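Local coordinates for transcriptional regulator (Streptococcus dysgalactiae, PDB 4YV9), which probably binds DNA as a quorum-sensing transcriptional regulator whose helical repeat domain receives short hydrophobic peptide (SHP) pheromones, at residues Lys178-Ile189 / Leu214-Glu223. Sequence-based numbering, arbitrary orientation.
Sequences KTNKTLVTQLSI and LLRDELNFYE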
loop_
_atom_site.group_PDB
_atom_site.type_symbol
_atom_site.label_atom_id
_atom_site.label_comp_id
_atom_site.label_asym_id
_atom_site.label_seq_id
_atom_site.Cartn_x
_atom_site.Cartn_y
_atom_site.Cartn_z
ATOM N N LYS B 178 2.853 2.039 -2.043
ATOM C CA LYS B 178 2.153 3.022 -2.852
ATOM C C LYS B 178 1.024 3.696 -2.097
ATOM O O LYS B 178 0.099 4.246 -2.695
ATOM C CB LYS B 178 1.651 2.362 -4.124
ATOM C CG LYS B 178 2.836 2.064 -5.046
ATOM C CD LYS B 178 2.482 1.060 -6.079
ATOM C CE LYS B 178 3.610 0.899 -7.068
ATOM N NZ LYS B 178 3.269 -0.236 -7.938
ATOM N N THR B 179 1.127 3.673 -0.773
ATOM C CA THR B 179 0.109 4.269 0.070
ATOM C C THR B 179 -0.101 5.724 -0.311
ATOM O O THR B 179 -1.228 6.126 -0.578
ATOM C CB THR B 179 0.478 4.156 1.554
ATOM O OG1 THR B 179 0.604 2.770 1.890
ATOM C CG2 THR B 179 -0.604 4.770 2.414
ATOM N N ASN B 180 0.971 6.511 -0.377
ATOM C CA ASN B 180 0.779 7.925 -0.704
ATOM C C ASN B 180 0.317 8.148 -2.144
ATOM O O ASN B 180 -0.400 9.100 -2.419
ATOM C CB ASN B 180 2.048 8.734 -0.455
ATOM C CG ASN B 180 2.347 8.881 1.014
ATOM O OD1 ASN B 180 1.535 8.489 1.858
ATOM N ND2 ASN B 180 3.524 9.421 1.338
ATOM N N LYS B 181 0.735 7.281 -3.054
ATOM C CA LYS B 181 0.349 7.418 -4.457
ATOM C C LYS B 181 -1.150 7.174 -4.624
ATOM O O LYS B 181 -1.850 7.885 -5.359
ATOM C CB LYS B 181 1.163 6.448 -5.322
ATOM C CG LYS B 181 0.870 6.568 -6.801
ATOM C CD LYS B 181 1.673 5.569 -7.609
ATOM C CE LYS B 181 1.424 5.751 -9.104
ATOM N NZ LYS B 181 2.341 4.898 -9.938
ATOM N N THR B 182 -1.650 6.163 -3.933
ATOM C CA THR B 182 -3.075 5.874 -3.997
ATOM C C THR B 182 -3.886 7.048 -3.426
ATOM O O THR B 182 -4.883 7.484 -4.029
ATOM C CB THR B 182 -3.376 4.547 -3.271
ATOM O OG1 THR B 182 -2.794 3.479 -4.031
ATOM C CG2 THR B 182 -4.861 4.295 -3.173
ATOM N N LEU B 183 -3.437 7.598 -2.305
ATOM C CA LEU B 183 -4.095 8.777 -1.740
ATOM C C LEU B 183 -4.050 9.959 -2.710
ATOM O O LEU B 183 -5.074 10.604 -2.946
ATOM C CB LEU B 183 -3.470 9.178 -0.396
ATOM C CG LEU B 183 -3.812 8.281 0.799
ATOM C CD1 LEU B 183 -2.895 8.537 1.978
ATOM C CD2 LEU B 183 -5.251 8.502 1.208
ATOM N N VAL B 184 -2.871 10.261 -3.249
ATOM C CA VAL B 184 -2.752 11.356 -4.219
ATOM C C VAL B 184 -3.699 11.155 -5.416
ATOM O O VAL B 184 -4.292 12.115 -5.935
ATOM C CB VAL B 184 -1.305 11.505 -4.734
ATOM C CG1 VAL B 184 -1.270 12.431 -5.946
ATOM C CG2 VAL B 184 -0.396 12.042 -3.626
ATOM N N THR B 185 -3.855 9.904 -5.840
ATOM C CA THR B 185 -4.749 9.598 -6.953
ATOM C C THR B 185 -6.196 9.912 -6.566
ATOM O O THR B 185 -6.928 10.557 -7.319
ATOM C CB THR B 185 -4.606 8.127 -7.391
ATOM O OG1 THR B 185 -3.231 7.869 -7.735
ATOM C CG2 THR B 185 -5.488 7.849 -8.591
ATOM N N GLN B 186 -6.591 9.492 -5.368
ATOM C CA GLN B 186 -7.936 9.763 -4.880
ATOM C C GLN B 186 -8.222 11.261 -4.778
ATOM O O GLN B 186 -9.283 11.718 -5.203
ATOM C CB GLN B 186 -8.148 9.072 -3.532
ATOM C CG GLN B 186 -8.249 7.551 -3.672
ATOM C CD GLN B 186 -8.069 6.790 -2.352
ATOM O OE1 GLN B 186 -7.637 7.351 -1.339
ATOM N NE2 GLN B 186 -8.378 5.496 -2.375
ATOM N N LEU B 187 -7.280 12.033 -4.243
ATOM C CA LEU B 187 -7.496 13.474 -4.107
ATOM C C LEU B 187 -7.478 14.201 -5.455
ATOM O O LEU B 187 -8.112 15.247 -5.607
ATOM C CB LEU B 187 -6.449 14.090 -3.177
ATOM C CG LEU B 187 -6.552 13.738 -1.688
ATOM C CD1 LEU B 187 -5.719 14.724 -0.894
ATOM C CD2 LEU B 187 -8.005 13.740 -1.191
ATOM N N SER B 188 -6.741 13.664 -6.428
ATOM C CA SER B 188 -6.731 14.251 -7.764
ATOM C C SER B 188 -8.097 14.061 -8.406
ATOM O O SER B 188 -8.637 14.985 -9.021
ATOM C CB SER B 188 -5.638 13.633 -8.648
ATOM O OG SER B 188 -4.350 13.866 -8.102
ATOM N N ILE B 189 -8.649 12.861 -8.266
ATOM C CA ILE B 189 -9.997 12.589 -8.753
ATOM C C ILE B 189 -11.025 13.508 -8.073
ATOM O O ILE B 189 -11.922 14.035 -8.733
ATOM C CB ILE B 189 -10.373 11.106 -8.544
ATOM C CG1 ILE B 189 -9.490 10.219 -9.438
ATOM C CG2 ILE B 189 -11.863 10.874 -8.846
ATOM C CD1 ILE B 189 -9.628 8.739 -9.186
ATOM N N LEU B 214 -0.990 8.426 -13.283
ATOM C CA LEU B 214 -0.878 7.849 -11.947
ATOM C C LEU B 214 -1.445 6.430 -11.887
ATOM O O LEU B 214 -1.032 5.632 -11.051
ATOM C CB LEU B 214 -1.605 8.718 -10.912
ATOM C CG LEU B 214 -1.058 10.104 -10.561
ATOM C CD1 LEU B 214 -2.103 10.835 -9.737
ATOM C CD2 LEU B 214 0.263 10.036 -9.805
ATOM N N LEU B 215 -2.391 6.112 -12.767
ATOM C CA LEU B 215 -3.012 4.787 -12.741
ATOM C C LEU B 215 -2.302 3.754 -13.610
ATOM O O LEU B 215 -2.575 2.563 -13.495
ATOM C CB LEU B 215 -4.480 4.873 -13.161
ATOM C CG LEU B 215 -5.441 5.456 -12.147
ATOM C CD1 LEU B 215 -6.774 5.751 -12.832
ATOM C CD2 LEU B 215 -5.625 4.490 -10.944
ATOM N N ARG B 216 -1.374 4.205 -14.450
ATOM C CA ARG B 216 -0.621 3.331 -15.340
ATOM C C ARG B 216 0.189 2.260 -14.593
ATOM O O ARG B 216 0.834 2.544 -13.591
ATOM C CB ARG B 216 0.316 4.185 -16.211
ATOM C CG ARG B 216 0.825 3.507 -17.466
ATOM C CD ARG B 216 1.176 4.527 -18.558
ATOM N NE ARG B 216 -0.016 5.172 -19.115
ATOM C CZ ARG B 216 -0.278 6.476 -19.042
ATOM N NH1 ARG B 216 0.570 7.300 -18.440
ATOM N NH2 ARG B 216 -1.389 6.963 -19.581
ATOM N N ASP B 217 0.161 1.036 -15.111
ATOM C CA ASP B 217 0.870 -0.096 -14.522
ATOM C C ASP B 217 0.586 -0.242 -13.026
ATOM O O ASP B 217 1.469 -0.593 -12.255
ATOM C CB ASP B 217 2.378 0.027 -14.780
ATOM C CG ASP B 217 2.735 -0.181 -16.247
ATOM O OD1 ASP B 217 1.916 -0.776 -16.982
ATOM O OD2 ASP B 217 3.837 0.239 -16.665
ATOM N N GLU B 218 -0.658 0.018 -12.624
ATOM C CA GLU B 218 -1.077 -0.149 -11.238
ATOM C C GLU B 218 -2.343 -1.000 -11.196
ATOM O O GLU B 218 -2.958 -1.250 -12.231
ATOM C CB GLU B 218 -1.339 1.203 -10.554
ATOM C CG GLU B 218 -0.136 2.141 -10.471
ATOM C CD GLU B 218 0.875 1.743 -9.406
ATOM O OE1 GLU B 218 0.611 0.783 -8.648
ATOM O OE2 GLU B 218 1.947 2.388 -9.343
ATOM N N LEU B 219 -2.721 -1.456 -10.008
ATOM C CA LEU B 219 -3.995 -2.148 -9.856
ATOM C C LEU B 219 -5.034 -1.073 -9.605
ATOM O O LEU B 219 -5.589 -0.537 -10.554
ATOM C CB LEU B 219 -3.944 -3.177 -8.730
ATOM C CG LEU B 219 -2.938 -4.299 -9.027
ATOM C CD1 LEU B 219 -2.774 -5.215 -7.825
ATOM C CD2 LEU B 219 -3.364 -5.076 -10.263
ATOM N N ASN B 220 -5.268 -0.734 -8.342
ATOM C CA ASN B 220 -6.075 0.442 -8.021
ATOM C C ASN B 220 -7.444 0.433 -8.712
ATOM O O ASN B 220 -7.831 1.420 -9.346
ATOM C CB ASN B 220 -5.322 1.724 -8.412
ATOM C CG ASN B 220 -4.229 2.077 -7.425
ATOM O OD1 ASN B 220 -3.083 2.283 -7.809
ATOM N ND2 ASN B 220 -4.576 2.120 -6.145
ATOM N N PHE B 221 -8.156 -0.687 -8.632
ATOM C CA PHE B 221 -9.418 -0.777 -9.362
ATOM C C PHE B 221 -10.483 0.165 -8.784
ATOM O O PHE B 221 -11.376 0.596 -9.506
ATOM C CB PHE B 221 -9.954 -2.207 -9.366
ATOM C CG PHE B 221 -9.362 -3.093 -10.432
ATOM C CD1 PHE B 221 -8.100 -2.847 -10.958
ATOM C CD2 PHE B 221 -10.071 -4.196 -10.887
ATOM C CE1 PHE B 221 -7.556 -3.689 -11.913
ATOM C CE2 PHE B 221 -9.539 -5.033 -11.863
ATOM C CZ PHE B 221 -8.281 -4.776 -12.377
ATOM N N TYR B 222 -10.413 0.478 -7.493
ATOM C CA TYR B 222 -11.402 1.406 -6.944
ATOM C C TYR B 222 -11.274 2.766 -7.616
ATOM O O TYR B 222 -12.258 3.369 -8.045
ATOM C CB TYR B 222 -11.256 1.558 -5.433
ATOM C CG TYR B 222 -12.054 2.721 -4.909
ATOM C CD1 TYR B 222 -13.449 2.699 -4.946
ATOM C CD2 TYR B 222 -11.428 3.849 -4.405
ATOM C CE1 TYR B 222 -14.194 3.753 -4.473
ATOM C CE2 TYR B 222 -12.174 4.921 -3.928
ATOM C CZ TYR B 222 -13.552 4.866 -3.969
ATOM O OH TYR B 222 -14.311 5.917 -3.503
ATOM N N GLU B 223 -10.049 3.250 -7.727
ATOM C CA GLU B 223 -9.840 4.544 -8.346
ATOM C C GLU B 223 -10.142 4.491 -9.833
ATOM O O GLU B 223 -10.638 5.448 -10.381
ATOM C CB GLU B 223 -8.402 5.028 -8.109
ATOM C CG GLU B 223 -8.105 5.322 -6.640
ATOM C CD GLU B 223 -7.854 4.059 -5.818
ATOM O OE1 GLU B 223 -7.500 3.010 -6.419
ATOM O OE2 GLU B 223 -7.990 4.127 -4.577
HETATM O O HOH W 1 1.924 4.926 -12.672
HETATM O O HOH W 2 -1.032 3.594 -6.286
HETATM O O HOH W 3 -2.582 5.309 -8.672
#
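The first turns of helix 179-197 lie against the connection between helices 201-215 and 221-236, with T185 nearest L214, Q186 nearest E223, and a type II turn from L215 to E218 that brings E218 opposite K178. Two extended lysines reach the carboxylate of E218 from the opposite direction. K178 NZ meets E218 OE1 on its syn side at 2.9 Å, whereas K181 NZ takes E218 OE2 on the anti side at 2.6 Å, both somewhat out of the carboxylate plane. The E218 chain bends at its second torsion (chi2 -76°), which folds the carboxylate back toward both ammonium groups. Further along, N220 ND2 donates almost in its amide plane to T182 OG1 (3.1 Å, 158°). E223 fits as a knob among T182, T185, Q186 and I189; its OE2 receives Q186 NE2 in a short but bent bond (2.6 Å, 135°), tilted from the amide plane. On the other flank, L214 CD1 lies across V184 CG1 at 4.2 Å, and L214 CB passes T185 OG1. A water within hydrogen-bonding distance of T185 OG1, L214 O and N220 OD1 can donate to only two at a time. Q186 and Y222 also pack on a modified side chain of the bound peptide, and Y222 OH bonds to the peptide backbone. Polar groups thus work alongside a leucine-centred apolar patch: two cations share one buried carboxylate, probably favouring its ionised form, and the Q186-E223 pair ties this interface to the ligand site.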